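Local coordinates for putative TOXIN related protein (Parabacteroides distasonis ATCC 8503, PDB 3K0Y) that is of unknown function but belongs to the NigD-like family, probably pairing an N-terminal OB domain with a C-terminal beta sandwich, at residues T192-G195 with K196-Y199; G94-N97 with D98-G102. All coordinates share one frame; numbering follows the deposited sequence.

Interaction 1 of 2, residues T192-G195 with K196-Y199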
ATOM      1  N   THR A 192     -12.682  -0.303  13.324  1.00 51.78           N
ATOM      2  CA  THR A 192     -12.142  -1.188  14.321  1.00 51.80           C
ATOM      3  C   THR A 192     -13.282  -1.694  15.180  1.00 51.81           C
ATOM      4  O   THR A 192     -14.435  -1.306  14.992  1.00 50.41           O
ATOM      5  CB  THR A 192     -11.100  -0.472  15.218  1.00 51.56           C
ATOM      6  OG1 THR A 192     -11.766   0.408  16.139  1.00 52.69           O
ATOM      7  CG2 THR A 192     -10.146   0.316  14.379  1.00 50.57           C
ATOM      8  N   SER A 193     -12.932  -2.573  16.112  1.00 52.81           N
ATOM      9  CA  SER A 193     -13.883  -3.172  17.031  1.00 54.17           C
ATOM     10  C   SER A 193     -14.425  -2.134  18.013  1.00 54.77           C
ATOM     11  O   SER A 193     -15.489  -2.324  18.576  1.00 55.68           O
ATOM     12  CB  SER A 193     -13.201  -4.293  17.806  1.00 54.21           C
ATOM     13  OG  SER A 193     -12.136  -3.756  18.573  1.00 54.47           O
ATOM     14  N   GLU A 194     -13.687  -1.049  18.223  1.00 55.58           N
ATOM     15  CA  GLU A 194     -14.181   0.081  19.031  1.00 56.35           C
ATOM     16  C   GLU A 194     -14.554   1.292  18.147  1.00 55.46           C
ATOM     17  O   GLU A 194     -14.518   2.417  18.607  1.00 55.24           O
ATOM     18  CB  GLU A 194     -13.178   0.458  20.143  1.00 56.82           C
ATOM     19  CG  GLU A 194     -11.771   0.908  19.698  1.00 59.45           C
ATOM     20  CD  GLU A 194     -10.751   0.838  20.860  1.00 65.35           C
ATOM     21  OE1 GLU A 194     -10.410  -0.303  21.270  1.00 68.11           O
ATOM     22  OE2 GLU A 194     -10.304   1.911  21.376  1.00 67.42           O
ATOM     23  N   GLY A 195     -14.900   1.025  16.880  1.00 54.41           N
ATOM     24  CA  GLY A 195     -15.503   2.007  15.979  1.00 53.28           C
ATOM     25  C   GLY A 195     -14.574   2.585  14.923  1.00 53.01           C
ATOM     26  O   GLY A 195     -13.441   2.126  14.739  1.00 51.88           O
ATOM     27  N   LYS A 196     -15.073   3.623  14.254  1.00 52.88           N
ATOM     28  CA  LYS A 196     -14.324   4.389  13.271  1.00 53.39           C
ATOM     29  C   LYS A 196     -13.135   5.121  13.873  1.00 52.90           C
ATOM     30  O   LYS A 196     -13.314   5.821  14.859  1.00 53.68           O
ATOM     31  CB  LYS A 196     -15.237   5.417  12.604  1.00 53.54           C
ATOM     32  CG  LYS A 196     -14.694   6.015  11.298  1.00 56.25           C
ATOM     33  CD  LYS A 196     -15.522   7.230  10.839  1.00 59.08           C
ATOM     34  CE  LYS A 196     -15.275   7.624   9.374  1.00 60.50           C
ATOM     35  NZ  LYS A 196     -16.471   8.357   8.776  1.00 62.30           N
ATOM     36  N   GLN A 197     -11.943   4.977  13.259  1.00 51.73           N
ATOM     37  CA  GLN A 197     -10.750   5.770  13.589  1.00 51.23           C
ATOM     38  C   GLN A 197     -10.169   6.348  12.329  1.00 50.34           C
ATOM     39  O   GLN A 197     -10.534   5.937  11.238  1.00 50.43           O
ATOM     40  CB  GLN A 197      -9.622   4.964  14.221  1.00 51.18           C
ATOM     41  CG  GLN A 197      -9.975   3.664  14.804  1.00 53.80           C
ATOM     42  CD  GLN A 197     -10.109   3.711  16.279  1.00 57.32           C
ATOM     43  OE1 GLN A 197      -9.910   2.696  16.980  1.00 62.39           O
ATOM     44  NE2 GLN A 197     -10.449   4.865  16.781  1.00 58.02           N
ATOM     45  N   ALA A 198      -9.198   7.224  12.513  1.00 48.64           N
ATOM     46  CA  ALA A 198      -8.575   8.018  11.464  1.00 49.47           C
ATOM     47  C   ALA A 198      -7.060   8.063  11.678  1.00 50.30           C
ATOM     48  O   ALA A 198      -6.566   8.107  12.807  1.00 49.12           O
ATOM     49  CB  ALA A 198      -9.092   9.452  11.478  1.00 48.90           C
ATOM     50  N   TYR A 199      -6.317   8.073  10.589  1.00 50.67           N
ATOM     51  CA  TYR A 199      -4.920   8.364  10.692  1.00 51.61           C
ATOM     52  C   TYR A 199      -4.633   9.464   9.704  1.00 51.01           C
ATOM     53  O   TYR A 199      -5.207   9.489   8.648  1.00 50.24           O
ATOM     54  CB  TYR A 199      -4.068   7.118  10.452  1.00 52.02           C
ATOM     55  CG  TYR A 199      -3.967   6.224  11.682  1.00 55.26           C
ATOM     56  CD1 TYR A 199      -3.929   6.749  13.030  1.00 54.29           C
ATOM     57  CD2 TYR A 199      -3.962   4.844  11.519  1.00 54.46           C
ATOM     58  CE1 TYR A 199      -3.853   5.848  14.148  1.00 53.67           C
ATOM     59  CE2 TYR A 199      -3.941   3.989  12.592  1.00 58.34           C
ATOM     60  CZ  TYR A 199      -3.858   4.471  13.901  1.00 54.88           C
ATOM     61  OH  TYR A 199      -3.788   3.472  14.845  1.00 53.42           O
TER
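T192 and Q197 meet at the mouth of a tight chain reversal. The backbone turns over S193 and E194 in a type I beta turn, closed by two hydrogen bonds between the flanking residues: T192 N to G195 O (2.9 Å) and G195 N to T192 O (3.0 Å). G195 starts the return strand with a positive phi, a conformation that calls for glycine, and Q197 then pairs through its backbone with Y190.

The T192 side chain stands over the turn. With chi1 at 75°, its OG1 is tucked in near three polar atoms. G195 O lies 2.8 Å from OG1, and the amide oxygen OE1 of Q197 approaches the same OG1 at 3.1 Å; these two acceptors are both within reach of one hydroxyl proton. E194 N adds a weak bond to OG1. The methyl branch, CG2 of T192, rests against CG of Q197 at 3.4 Å, the two side chains crossing at about a right angle.

The nearly eclipsed chi1 of Q197 (-19°) and the bend at chi2 carry OE1 back beside T192. E194 joins through its aliphatic portion, with CG 3.7 Å from Q197 OE1, while its carboxylate is turned 48° from the amide plane. K196 packs on N189 and W191. The type I turn, with T192 and G195 paired through both backbone bonds, makes this a two-residue beta hairpin, which joins strands 184-192 and 195-203 at the border of a four-stranded sheet in the NigD-like C-terminal beta-sandwich domain.

Interaction 2 of 2, residues G94-N97 with D98-G102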
ATOM      1  N   GLY A  94     -21.032   4.592  -3.550  1.00 50.43           N
ATOM      2  CA  GLY A  94     -22.121   5.380  -2.983  1.00 49.79           C
ATOM      3  C   GLY A  94     -22.725   4.718  -1.767  1.00 48.99           C
ATOM      4  O   GLY A  94     -22.014   4.263  -0.864  1.00 48.85           O
ATOM      5  N   ALA A  95     -24.046   4.644  -1.781  1.00 47.96           N
ATOM      6  CA  ALA A  95     -24.854   3.929  -0.788  1.00 47.24           C
ATOM      7  C   ALA A  95     -24.488   2.438  -0.648  1.00 45.72           C
ATOM      8  O   ALA A  95     -24.726   1.844   0.396  1.00 45.89           O
ATOM      9  CB  ALA A  95     -26.371   4.060  -1.161  1.00 45.84           C
ATOM     10  N   ALA A  96     -23.947   1.848  -1.699  1.00 44.83           N
ATOM     11  CA  ALA A  96     -23.575   0.414  -1.699  1.00 44.51           C
ATOM     12  C   ALA A  96     -22.110   0.158  -1.189  1.00 44.40           C
ATOM     13  O   ALA A  96     -21.626  -0.970  -1.204  1.00 44.24           O
ATOM     14  CB  ALA A  96     -23.756  -0.146  -3.093  1.00 42.85           C
ATOM     15  N   ASN A  97     -21.410   1.189  -0.722  1.00 44.69           N
ATOM     16  CA  ASN A  97     -20.045   1.010  -0.211  1.00 44.01           C
ATOM     17  C   ASN A  97     -19.934   0.012   0.919  1.00 43.97           C
ATOM     18  O   ASN A  97     -19.056  -0.840   0.884  1.00 45.04           O
ATOM     19  CB  ASN A  97     -19.419   2.344   0.240  1.00 44.18           C
ATOM     20  CG  ASN A  97     -18.882   3.143  -0.926  1.00 44.93           C
ATOM     21  OD1 ASN A  97     -18.734   2.622  -2.062  1.00 44.09           O
ATOM     22  ND2 ASN A  97     -18.561   4.398  -0.664  1.00 45.64           N
ATOM     23  N   ASP A  98     -20.777   0.114   1.928  1.00 43.85           N
ATOM     24  CA  ASP A  98     -20.727  -0.803   3.051  1.00 45.15           C
ATOM     25  C   ASP A  98     -20.923  -2.217   2.622  1.00 46.16           C
ATOM     26  O   ASP A  98     -20.185  -3.078   3.063  1.00 46.78           O
ATOM     27  CB  ASP A  98     -21.779  -0.492   4.095  1.00 45.65           C
ATOM     28  CG  ASP A  98     -21.402   0.685   4.956  1.00 46.99           C
ATOM     29  OD1 ASP A  98     -20.229   1.110   4.918  1.00 49.08           O
ATOM     30  OD2 ASP A  98     -22.279   1.180   5.660  1.00 50.57           O
ATOM     31  N   SER A  99     -21.914  -2.435   1.754  1.00 46.34           N
ATOM     32  CA  SER A  99     -22.244  -3.748   1.259  1.00 46.37           C
ATOM     33  C   SER A  99     -21.186  -4.357   0.336  1.00 45.83           C
ATOM     34  O   SER A  99     -20.944  -5.550   0.406  1.00 47.02           O
ATOM     35  CB  SER A  99     -23.578  -3.713   0.505  1.00 46.31           C
ATOM     36  OG  SER A  99     -23.726  -4.980  -0.087  1.00 50.08           O
ATOM     37  N   ILE A 100     -20.605  -3.562  -0.558  1.00 44.02           N
ATOM     38  CA  ILE A 100     -19.624  -4.064  -1.474  1.00 43.00           C
ATOM     39  C   ILE A 100     -18.234  -4.129  -0.788  1.00 43.57           C
ATOM     40  O   ILE A 100     -17.545  -5.166  -0.853  1.00 42.97           O
ATOM     41  CB  ILE A 100     -19.563  -3.217  -2.733  1.00 43.06           C
ATOM     42  CG1 ILE A 100     -20.797  -3.485  -3.624  1.00 44.41           C
ATOM     43  CG2 ILE A 100     -18.270  -3.502  -3.522  1.00 40.82           C
ATOM     44  CD1 ILE A 100     -21.205  -2.267  -4.495  1.00 44.34           C
ATOM     45  N   TYR A 101     -17.850  -3.052  -0.102  1.00 42.88           N
ATOM     46  CA  TYR A 101     -16.505  -2.944   0.407  1.00 43.94           C
ATOM     47  C   TYR A 101     -16.326  -3.448   1.815  1.00 43.73           C
ATOM     48  O   TYR A 101     -15.203  -3.727   2.204  1.00 44.29           O
ATOM     49  CB  TYR A 101     -15.964  -1.529   0.253  1.00 43.89           C
ATOM     50  CG  TYR A 101     -15.811  -1.145  -1.184  1.00 44.19           C
ATOM     51  CD1 TYR A 101     -14.980  -1.872  -2.015  1.00 44.88           C
ATOM     52  CD2 TYR A 101     -16.494  -0.055  -1.719  1.00 44.10           C
ATOM     53  CE1 TYR A 101     -14.815  -1.525  -3.313  1.00 45.60           C
ATOM     54  CE2 TYR A 101     -16.317   0.315  -3.046  1.00 43.60           C
ATOM     55  CZ  TYR A 101     -15.489  -0.428  -3.833  1.00 43.49           C
ATOM     56  OH  TYR A 101     -15.287  -0.126  -5.148  1.00 40.93           O
ATOM     57  N   GLY A 102     -17.411  -3.582   2.566  1.00 44.30           N
ATOM     58  CA  GLY A 102     -17.385  -4.283   3.857  1.00 44.51           C
ATOM     59  C   GLY A 102     -17.247  -3.350   5.048  1.00 45.23           C
ATOM     60  O   GLY A 102     -16.868  -2.209   4.908  1.00 45.00           O
TER
HETATM   61  O   HOH W   1     -24.265  -0.507   1.412  1.00 44.59           O
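A96 and N97 hold I100 and Y101 one turn further along a short alpha-helix, residues 97-101, within the NigD-like C-terminal beta-sandwich domain. Two backbone hydrogen bonds define that turn: I100 N donates to A96 O (2.9 Å) and Y101 N to N97 O (2.7 Å). The same spacing brings side chains together. The methyl of A96 touches the tip of I100, with CB 3.6 Å from CD1, and I100 CB and CG1 also lie against the A96 carbonyl oxygen.

On the next residue pair, a chi1 of -80° places the N97 amide beside the Y101 ring, its oxygen at the ring edge and nearly in its plane, OD1 lying 3.5 Å from CE2; the amide and ring planes are 53° apart. I100 covers one face of this ring, its CG2 sitting 3.9 Å above the plane over the centre. The N97 amide is fixed by the preceding loop: OD1 accepts from E93 N, while ND2 donates to N92 OD1. Y101 reaches the same loop through its hydroxyl, bonded to K91 O, and its ring packs on strand 135-139.

Further out, D98 OD1 forms a salt bridge with R153 NH1, which also bonds to G102 O, so one arginine of strand 149-155 holds two residues four apart. G102 breaks the helical path with a phi of 97°, although its N still bonds to D98 O.

At the opposite end a water takes the place of a direct helical bond between A95 and S99: it donates to A95 O at 2.6 Å and accepts from S99 N at 3.1 Å.

Overall arrangement
Interaction 1 is a hairpin turn and interaction 2 a single helical turn, in the same C-terminal domain. Their centres lie about 17 Å apart, and about 9 Å separates their nearest atoms, so they do not touch. In the four-stranded sheet the order is 135-139, 149-155, 184-192, 195-203: the short helix of interaction 2 packs on the first two strands, whereas the hairpin of interaction 1 joins the last two. Y199, two residues beyond Q197, bonds through its hydroxyl to I108 O, in the segment that follows the helix of interaction 2, and its ring meets Y190. With the function unassigned, neither contact can be tied to a site.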